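CocE/NonD family hydrolase (PDB 3IB3) probably hydrolyses ester or amide bonds, as an alpha/beta-hydrolase related to cocaine esterase and the X-Pro dipeptidyl-peptidases. Local coordinates at residues 412-417 with 487-492; 427-432 with 509-514; 216-221 with 233-238. All blocks are in the same frame, centred on the assembly; numbering follows the deposited sequence.

Contact 1. Residues 412-417 with 487-492; sequences KLWVST and DEIVPV
P491 lies over one face of the W414 indole in a CH-pi contact: its CB stands 3.6 Å from the centroid of the six-membered ring, 5° off the ring normal, and its CD reaches W414 CZ3 at 3.6 Å. The indole leans over the neighbouring strand because CG of W414 is anti to the carbonyl carbon (chi1 -63°). I489 CG2 meets W414 CB lower down the same side chain. On the other face of the sheet V415 CG2 rests on V490 CG2 at 3.7 Å, and L413 CB on V492 CG2 at 3.8 Å. Strands 408-417 and 490-503 pair antiparallel here, within one sheet of the beta-rich C-terminal domain that follows the catalytic domain in the CocE and X-Pro dipeptidyl-peptidase families. L413 with V492 and V415 with V490 are hydrogen-bonded pairs, two bonds each, the shortest from V490 N to V415 O at 2.7 Å. P491 stands between them, opposite W414 in a non-hydrogen-bonded pair, where its missing N-H costs this pairing nothing. Toward 487 a water bridges the two segments, accepting from T417 N at 2.9 Å and probably donating to E488 O. Farther out, D551 takes a hydrogen bond from W414 NE1, which helps fix the turn of the indole, and a salt bridge from K412 NZ; S416 OG is hydrogen-bonded to Y545 OH of strand 541-546.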
loop_
_atom_site.group_PDB
_atom_site.type_symbol
_atom_site.label_atom_id
_atom_site.label_comp_id
_atom_site.label_asym_id
_atom_site.label_seq_id
_atom_site.Cartn_x
_atom_site.Cartn_y
_atom_site.Cartn_z
ATOM N N LYS A 412 -22.929 3.142 5.101
ATOM C CA LYS A 412 -23.744 4.360 5.177
ATOM C C LYS A 412 -24.507 4.426 6.543
ATOM O O LYS A 412 -25.355 3.605 6.815
ATOM C CB LYS A 412 -24.617 4.373 3.934
ATOM C CG LYS A 412 -25.905 5.153 3.951
ATOM C CD LYS A 412 -25.726 6.617 4.183
ATOM C CE LYS A 412 -27.093 7.261 4.236
ATOM N NZ LYS A 412 -27.844 7.100 2.969
ATOM N N LEU A 413 -24.183 5.411 7.385
ATOM C CA LEU A 413 -24.769 5.549 8.751
ATOM C C LEU A 413 -25.439 6.902 8.891
ATOM O O LEU A 413 -25.035 7.869 8.232
ATOM C CB LEU A 413 -23.681 5.421 9.827
ATOM C CG LEU A 413 -22.795 4.144 9.888
ATOM C CD1 LEU A 413 -21.808 4.215 11.087
ATOM C CD2 LEU A 413 -23.692 2.907 9.963
ATOM N N TRP A 414 -26.492 6.972 9.705
ATOM C CA TRP A 414 -26.986 8.239 10.274
ATOM C C TRP A 414 -26.490 8.304 11.748
ATOM O O TRP A 414 -26.555 7.310 12.495
ATOM C CB TRP A 414 -28.513 8.361 10.183
ATOM C CG TRP A 414 -29.021 8.381 8.771
ATOM C CD1 TRP A 414 -29.245 7.301 7.952
ATOM C CD2 TRP A 414 -29.358 9.545 7.996
ATOM N NE1 TRP A 414 -29.698 7.735 6.710
ATOM C CE2 TRP A 414 -29.785 9.099 6.719
ATOM C CE3 TRP A 414 -29.368 10.916 8.266
ATOM C CZ2 TRP A 414 -30.205 9.988 5.704
ATOM C CZ3 TRP A 414 -29.783 11.809 7.254
ATOM C CH2 TRP A 414 -30.201 11.329 5.993
ATOM N N VAL A 415 -25.915 9.443 12.124
ATOM C CA VAL A 415 -25.145 9.550 13.348
ATOM C C VAL A 415 -25.370 10.922 13.964
ATOM O O VAL A 415 -25.812 11.862 13.277
ATOM C CB VAL A 415 -23.616 9.316 13.128
ATOM C CG1 VAL A 415 -23.399 8.079 12.408
ATOM C CG2 VAL A 415 -22.935 10.530 12.337
ATOM N N SER A 416 -25.119 10.983 15.270
ATOM C CA SER A 416 -25.181 12.197 16.048
ATOM C C SER A 416 -24.398 11.969 17.346
ATOM O O SER A 416 -24.222 10.836 17.771
ATOM C CB SER A 416 -26.634 12.603 16.353
ATOM O OG SER A 416 -27.195 11.840 17.404
ATOM N N THR A 417 -23.962 13.065 17.956
ATOM C CA THR A 417 -23.228 13.084 19.210
ATOM C C THR A 417 -23.785 14.290 19.944
ATOM O O THR A 417 -24.304 15.223 19.313
ATOM C CB THR A 417 -21.686 13.238 18.968
ATOM O OG1 THR A 417 -20.969 13.408 20.211
ATOM C CG2 THR A 417 -21.382 14.420 18.053
ATOM N N ASP A 487 -28.238 17.699 18.867
ATOM C CA ASP A 487 -27.814 16.371 18.513
ATOM C C ASP A 487 -28.206 16.346 17.055
ATOM O O ASP A 487 -29.318 15.975 16.718
ATOM C CB ASP A 487 -28.646 15.331 19.252
ATOM C CG ASP A 487 -28.425 15.344 20.744
ATOM O OD1 ASP A 487 -27.608 14.542 21.237
ATOM O OD2 ASP A 487 -29.092 16.139 21.431
ATOM N N GLU A 488 -27.334 16.837 16.195
ATOM C CA GLU A 488 -27.658 16.921 14.793
ATOM C C GLU A 488 -27.426 15.509 14.236
ATOM O O GLU A 488 -26.428 14.863 14.552
ATOM C CB GLU A 488 -26.779 17.960 14.121
ATOM C CG GLU A 488 -26.902 18.054 12.619
ATOM C CD GLU A 488 -25.839 18.948 12.040
ATOM O OE1 GLU A 488 -25.030 19.485 12.828
ATOM O OE2 GLU A 488 -25.812 19.124 10.809
ATOM N N ILE A 489 -28.396 15.017 13.474
ATOM C CA ILE A 489 -28.309 13.682 12.871
ATOM C C ILE A 489 -27.842 13.874 11.454
ATOM O O ILE A 489 -28.491 14.586 10.670
ATOM C CB ILE A 489 -29.654 12.961 12.866
ATOM C CG1 ILE A 489 -30.169 12.818 14.309
ATOM C CG2 ILE A 489 -29.551 11.569 12.176
ATOM C CD1 ILE A 489 -31.561 12.122 14.428
ATOM N N VAL A 490 -26.704 13.281 11.107
ATOM C CA VAL A 490 -26.195 13.431 9.753
ATOM C C VAL A 490 -25.870 12.094 9.118
ATOM O O VAL A 490 -25.423 11.173 9.812
ATOM C CB VAL A 490 -24.929 14.317 9.753
ATOM C CG1 VAL A 490 -25.286 15.665 10.286
ATOM C CG2 VAL A 490 -23.827 13.650 10.594
ATOM N N PRO A 491 -26.056 11.997 7.792
ATOM C CA PRO A 491 -25.633 10.861 7.014
ATOM C C PRO A 491 -24.136 10.914 6.701
ATOM O O PRO A 491 -23.616 11.942 6.253
ATOM C CB PRO A 491 -26.444 10.994 5.732
ATOM C CG PRO A 491 -26.439 12.533 5.486
ATOM C CD PRO A 491 -26.468 13.125 6.921
ATOM N N VAL A 492 -23.463 9.801 6.980
ATOM C CA VAL A 492 -22.049 9.592 6.594
ATOM C C VAL A 492 -21.955 8.332 5.737
ATOM O O VAL A 492 -22.784 7.387 5.859
ATOM C CB VAL A 492 -21.090 9.500 7.845
ATOM C CG1 VAL A 492 -21.223 10.780 8.720
ATOM C CG2 VAL A 492 -21.381 8.236 8.705
HETATM O O HOH W 1 -24.690 15.426 16.368
#

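Contact 2. Residues 427-432 with 509-514; sequences AGIKKL and LEVVVK
E510 runs out with CG anti to its own N (chi1 173°) and an extended chain, whereas K430 opposite has CG anti to the carbonyl carbon (chi1 -61°); the two therefore lie alongside each other, pointing the same way. They meet through the aliphatic part of the lysine, K430 CD being 3.6 Å from E510 OE1, while the charged ends part: K430 NZ stays 6.1 Å from E510 OE1. Each end has its own partner, K430 NZ a salt bridge to E438 and a hydrogen bond to Q451, E510 OE2 a hydrogen bond to S394 OG. L432 crosses the glutamate farther along, close to OE1. On the same face V512 CG2 meets K430 CD at 3.9 Å, beside G428, which has no side chain to set against the valine. On the opposite face I429, L509 and V511 make the apolar contact: I429 spreads its two branches, CG2 to L509 CG at 3.7 Å and CD1 to V511 CG2 at 3.8 Å. The backbones form a regular antiparallel ladder, with G428-V512 and K430-E510 as the hydrogen-bonded pairs; K430 N reaches E510 O at 3.0 Å. Strand 392-398 continues the sheet beyond 508-514, and strand 447-458 beyond 424-432. The face of A427, I429 and V511 packs on L411 of strand 408-417 and on I494 and L496 of strand 490-503, so two antiparallel sheets lie face to face as a beta sandwich.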
loop_
_atom_site.group_PDB
_atom_site.type_symbol
_atom_site.label_atom_id
_atom_site.label_comp_id
_atom_site.label_asym_id
_atom_site.label_seq_id
_atom_site.Cartn_x
_atom_site.Cartn_y
_atom_site.Cartn_z
ATOM N N ALA A 427 -14.566 1.913 11.639
ATOM C CA ALA A 427 -15.413 0.848 11.092
ATOM C C ALA A 427 -14.562 -0.373 10.809
ATOM O O ALA A 427 -13.403 -0.272 10.407
ATOM C CB ALA A 427 -16.095 1.306 9.801
ATOM N N GLY A 428 -15.151 -1.543 11.000
ATOM C CA GLY A 428 -14.471 -2.751 10.662
ATOM C C GLY A 428 -15.435 -3.786 10.181
ATOM O O GLY A 428 -16.606 -3.753 10.526
ATOM N N ILE A 429 -14.928 -4.727 9.400
ATOM C CA ILE A 429 -15.688 -5.883 8.967
ATOM C C ILE A 429 -14.913 -7.041 9.463
ATOM O O ILE A 429 -13.681 -7.067 9.307
ATOM C CB ILE A 429 -15.770 -5.961 7.417
ATOM C CG1 ILE A 429 -16.421 -4.682 6.863
ATOM C CG2 ILE A 429 -16.510 -7.241 6.985
ATOM C CD1 ILE A 429 -17.870 -4.536 7.198
ATOM N N LYS A 430 -15.626 -7.963 10.132
ATOM C CA LYS A 430 -15.091 -9.155 10.692
ATOM C C LYS A 430 -15.819 -10.380 10.123
ATOM O O LYS A 430 -16.964 -10.262 9.688
ATOM C CB LYS A 430 -15.273 -9.163 12.221
ATOM C CG LYS A 430 -14.592 -8.049 13.003
ATOM C CD LYS A 430 -14.724 -8.281 14.537
ATOM C CE LYS A 430 -13.734 -7.421 15.340
ATOM N NZ LYS A 430 -12.359 -7.440 14.798
ATOM N N LYS A 431 -15.124 -11.534 10.088
ATOM C CA LYS A 431 -15.753 -12.814 9.778
ATOM C C LYS A 431 -15.764 -13.710 10.998
ATOM O O LYS A 431 -14.772 -13.831 11.720
ATOM C CB LYS A 431 -15.146 -13.570 8.589
ATOM C CG LYS A 431 -15.928 -14.860 8.342
ATOM C CD LYS A 431 -15.605 -15.596 7.056
ATOM C CE LYS A 431 -14.243 -16.284 7.081
ATOM N NZ LYS A 431 -14.169 -17.445 6.108
ATOM N N LEU A 432 -16.913 -14.349 11.202
ATOM C CA LEU A 432 -17.157 -15.170 12.344
ATOM C C LEU A 432 -17.403 -16.575 11.774
ATOM O O LEU A 432 -18.180 -16.727 10.837
ATOM C CB LEU A 432 -18.375 -14.606 13.121
ATOM C CG LEU A 432 -18.165 -13.537 14.197
ATOM C CD1 LEU A 432 -17.316 -12.367 13.828
ATOM C CD2 LEU A 432 -19.460 -13.063 14.806
ATOM N N LEU A 509 -20.873 -12.197 8.721
ATOM C CA LEU A 509 -20.196 -10.915 8.554
ATOM C C LEU A 509 -20.708 -10.026 9.674
ATOM O O LEU A 509 -21.903 -10.003 9.925
ATOM C CB LEU A 509 -20.487 -10.274 7.166
ATOM C CG LEU A 509 -19.878 -8.872 6.820
ATOM C CD1 LEU A 509 -19.619 -8.709 5.276
ATOM C CD2 LEU A 509 -20.702 -7.700 7.323
ATOM N N GLU A 510 -19.804 -9.338 10.361
ATOM C CA GLU A 510 -20.129 -8.409 11.448
ATOM C C GLU A 510 -19.546 -7.050 11.095
ATOM O O GLU A 510 -18.350 -6.966 10.805
ATOM C CB GLU A 510 -19.523 -8.915 12.780
ATOM C CG GLU A 510 -19.607 -8.004 14.009
ATOM C CD GLU A 510 -18.885 -8.620 15.242
ATOM O OE1 GLU A 510 -18.032 -9.531 15.064
ATOM O OE2 GLU A 510 -19.169 -8.218 16.384
ATOM N N VAL A 511 -20.400 -6.011 11.053
ATOM C CA VAL A 511 -19.933 -4.622 10.960
ATOM C C VAL A 511 -19.811 -4.120 12.398
ATOM O O VAL A 511 -20.651 -4.407 13.214
ATOM C CB VAL A 511 -20.890 -3.683 10.224
ATOM C CG1 VAL A 511 -20.245 -2.262 10.084
ATOM C CG2 VAL A 511 -21.208 -4.213 8.892
ATOM N N VAL A 512 -18.716 -3.448 12.692
ATOM C CA VAL A 512 -18.387 -2.945 14.007
ATOM C C VAL A 512 -18.181 -1.455 13.763
ATOM O O VAL A 512 -17.489 -1.051 12.795
ATOM C CB VAL A 512 -17.050 -3.572 14.551
ATOM C CG1 VAL A 512 -16.759 -3.122 16.024
ATOM C CG2 VAL A 512 -17.071 -5.113 14.487
ATOM N N VAL A 513 -18.852 -0.630 14.561
ATOM C CA VAL A 513 -18.619 0.793 14.546
ATOM C C VAL A 513 -18.184 1.129 15.974
ATOM O O VAL A 513 -18.763 0.640 16.943
ATOM C CB VAL A 513 -19.890 1.603 14.172
ATOM C CG1 VAL A 513 -19.566 3.114 14.110
ATOM C CG2 VAL A 513 -20.483 1.154 12.890
ATOM N N LYS A 514 -17.160 1.959 16.096
ATOM C CA LYS A 514 -16.533 2.233 17.395
ATOM C C LYS A 514 -15.931 3.645 17.410
ATOM O O LYS A 514 -15.832 4.307 16.359
ATOM C CB LYS A 514 -15.464 1.184 17.638
ATOM C CG LYS A 514 -14.897 1.077 19.068
ATOM C CD LYS A 514 -13.908 -0.160 19.084
ATOM C CE LYS A 514 -13.191 -0.307 20.440
ATOM N NZ LYS A 514 -12.158 -1.395 20.401
#

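Contact 3. Residues 216-221 with 233-238; sequences FWTQGI and DLIQAQ
Just before L234, which packs on T218 and W217, D233 N-caps helix 234-240: its OD1 accepts from Q236 N at 3.0 Å. The N-H...O angle is a nearly straight 173°, though the donor comes from well above the carboxylate plane. The helix so started runs against helix 213-224, their segments at 147° and 10.2 Å between axes. Both belong to a helical insertion between strands 186-192 and 262-267, neighbours in the central sheet, consistent with the cap region of an alpha/beta-hydrolase fold. L234 points toward the first helix. Its CB sits against T218 OG1 at 3.4 Å, the hydroxyl being carried toward it by a chi1 of -175°. L234 CD1 extends past the threonine to the six-membered ring of W217, 3.9 Å from CZ3 and 4.1 Å from CH2. F247 of helix 246-249 also touches L234. No hydrogen bond joins the two segments themselves; nearby, Y214 OH, on the first helix just before F216, bonds to L234 O, and R215 NE to Q238 OE1. These two bonds tie the helices together beside their apolar contact. W217 is held in place by a hydrogen bond from NE1 to Y76 OH and by ring stacking with W138, and over one face of its indole I221 CD1 stands 3.6 Å above the plane.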
loop_
_atom_site.group_PDB
_atom_site.type_symbol
_atom_site.label_atom_id
_atom_site.label_comp_id
_atom_site.label_asym_id
_atom_site.label_seq_id
_atom_site.Cartn_x
_atom_site.Cartn_y
_atom_site.Cartn_z
ATOM N N PHE A 216 6.386 7.567 13.234
ATOM C CA PHE A 216 7.437 6.562 13.151
ATOM C C PHE A 216 8.273 6.687 11.885
ATOM O O PHE A 216 9.484 6.850 11.915
ATOM C CB PHE A 216 6.766 5.180 13.255
ATOM C CG PHE A 216 7.691 4.048 13.217
ATOM C CD1 PHE A 216 8.470 3.747 14.312
ATOM C CD2 PHE A 216 7.769 3.242 12.094
ATOM C CE1 PHE A 216 9.328 2.650 14.290
ATOM C CE2 PHE A 216 8.607 2.142 12.076
ATOM C CZ PHE A 216 9.386 1.852 13.174
ATOM N N TRP A 217 7.610 6.618 10.766
ATOM C CA TRP A 217 8.257 6.648 9.476
ATOM C C TRP A 217 8.938 8.017 9.223
ATOM O O TRP A 217 10.075 8.055 8.777
ATOM C CB TRP A 217 7.221 6.286 8.393
ATOM C CG TRP A 217 7.646 6.513 6.969
ATOM C CD1 TRP A 217 8.381 5.675 6.182
ATOM C CD2 TRP A 217 7.316 7.650 6.143
ATOM N NE1 TRP A 217 8.581 6.247 4.937
ATOM C CE2 TRP A 217 7.937 7.453 4.893
ATOM C CE3 TRP A 217 6.593 8.827 6.359
ATOM C CZ2 TRP A 217 7.820 8.371 3.855
ATOM C CZ3 TRP A 217 6.498 9.729 5.338
ATOM C CH2 TRP A 217 7.105 9.493 4.090
ATOM N N THR A 218 8.288 9.146 9.531
ATOM C CA THR A 218 8.906 10.400 9.248
ATOM C C THR A 218 10.074 10.591 10.199
ATOM O O THR A 218 11.160 11.020 9.764
ATOM C CB THR A 218 7.924 11.627 9.198
ATOM O OG1 THR A 218 8.663 12.789 8.780
ATOM C CG2 THR A 218 7.296 11.924 10.483
ATOM N N GLN A 219 9.888 10.233 11.475
ATOM C CA GLN A 219 10.977 10.343 12.450
ATOM C C GLN A 219 12.146 9.422 12.035
ATOM O O GLN A 219 13.315 9.742 12.226
ATOM C CB GLN A 219 10.483 10.003 13.854
ATOM C CG GLN A 219 9.800 11.154 14.623
ATOM C CD GLN A 219 8.814 10.673 15.728
ATOM O OE1 GLN A 219 8.494 9.470 15.845
ATOM N NE2 GLN A 219 8.307 11.623 16.508
ATOM N N GLY A 220 11.818 8.287 11.441
ATOM C CA GLY A 220 12.818 7.343 11.008
ATOM C C GLY A 220 13.718 7.911 9.906
ATOM O O GLY A 220 14.908 7.599 9.856
ATOM N N ILE A 221 13.140 8.712 9.011
ATOM C CA ILE A 221 13.916 9.343 7.961
ATOM C C ILE A 221 14.864 10.364 8.557
ATOM O O ILE A 221 16.013 10.419 8.123
ATOM C CB ILE A 221 13.049 9.944 6.799
ATOM C CG1 ILE A 221 12.093 8.859 6.232
ATOM C CG2 ILE A 221 13.963 10.427 5.695
ATOM C CD1 ILE A 221 11.229 9.251 4.946
ATOM N N ASP A 233 10.098 18.634 7.338
ATOM C CA ASP A 233 9.419 18.375 8.619
ATOM C C ASP A 233 7.973 17.903 8.415
ATOM O O ASP A 233 7.053 18.695 8.526
ATOM C CB ASP A 233 9.407 19.641 9.495
ATOM C CG ASP A 233 8.922 19.361 10.923
ATOM O OD1 ASP A 233 8.375 18.264 11.215
ATOM O OD2 ASP A 233 9.105 20.246 11.763
ATOM N N LEU A 234 7.763 16.616 8.161
ATOM C CA LEU A 234 6.406 16.137 7.895
ATOM C C LEU A 234 5.547 16.043 9.179
ATOM O O LEU A 234 4.318 16.050 9.133
ATOM C CB LEU A 234 6.456 14.823 7.098
ATOM C CG LEU A 234 6.872 14.942 5.607
ATOM C CD1 LEU A 234 7.081 13.536 4.975
ATOM C CD2 LEU A 234 5.859 15.738 4.759
ATOM N N ILE A 235 6.185 15.989 10.335
ATOM C CA ILE A 235 5.454 16.040 11.609
ATOM C C ILE A 235 4.701 17.378 11.720
ATOM O O ILE A 235 3.501 17.402 11.975
ATOM C CB ILE A 235 6.398 15.874 12.815
ATOM C CG1 ILE A 235 7.035 14.456 12.821
ATOM C CG2 ILE A 235 5.626 16.069 14.114
ATOM C CD1 ILE A 235 6.032 13.332 13.041
ATOM N N GLN A 236 5.405 18.476 11.477
ATOM C CA GLN A 236 4.794 19.797 11.446
ATOM C C GLN A 236 3.761 19.896 10.310
ATOM O O GLN A 236 2.701 20.445 10.496
ATOM C CB GLN A 236 5.870 20.883 11.291
ATOM C CG GLN A 236 5.304 22.265 11.226
ATOM C CD GLN A 236 6.323 23.353 11.521
ATOM O OE1 GLN A 236 6.780 23.507 12.659
ATOM N NE2 GLN A 236 6.662 24.128 10.510
ATOM N N ALA A 237 4.092 19.399 9.134
ATOM C CA ALA A 237 3.148 19.348 8.018
ATOM C C ALA A 237 1.764 18.821 8.456
ATOM O O ALA A 237 0.718 19.475 8.219
ATOM C CB ALA A 237 3.703 18.471 6.888
ATOM N N GLN A 238 1.760 17.649 9.089
ATOM C CA GLN A 238 0.530 17.051 9.592
ATOM C C GLN A 238 -0.181 17.998 10.558
ATOM O O GLN A 238 -1.389 18.134 10.496
ATOM C CB GLN A 238 0.822 15.718 10.288
ATOM C CG GLN A 238 -0.423 14.880 10.645
ATOM C CD GLN A 238 -0.088 13.682 11.489
ATOM O OE1 GLN A 238 0.687 13.794 12.433
ATOM N NE2 GLN A 238 -0.670 12.510 11.170
#

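How the contacts relate
Contacts 1 and 2 belong to the same C-terminal beta domain and touch: L413 CD1 of contact 1 packs on V513 CG2 of contact 2 at 3.8 Å, with their centres about 19 Å apart. Their segments alternate along the chain, since strand 408-417 is followed by 424-432 and 490-503 by 508-514; each connection passes from one sheet of the sandwich to the other. Contact 3 closes earlier, in the hydrolase domain, its centre about 33 Å from that of contact 1 and 31 Å from that of contact 2; nearest atoms are about 21 and 17 Å away. The W217 side chain of contact 3 lies about 5 Å from a bound palmitic acid.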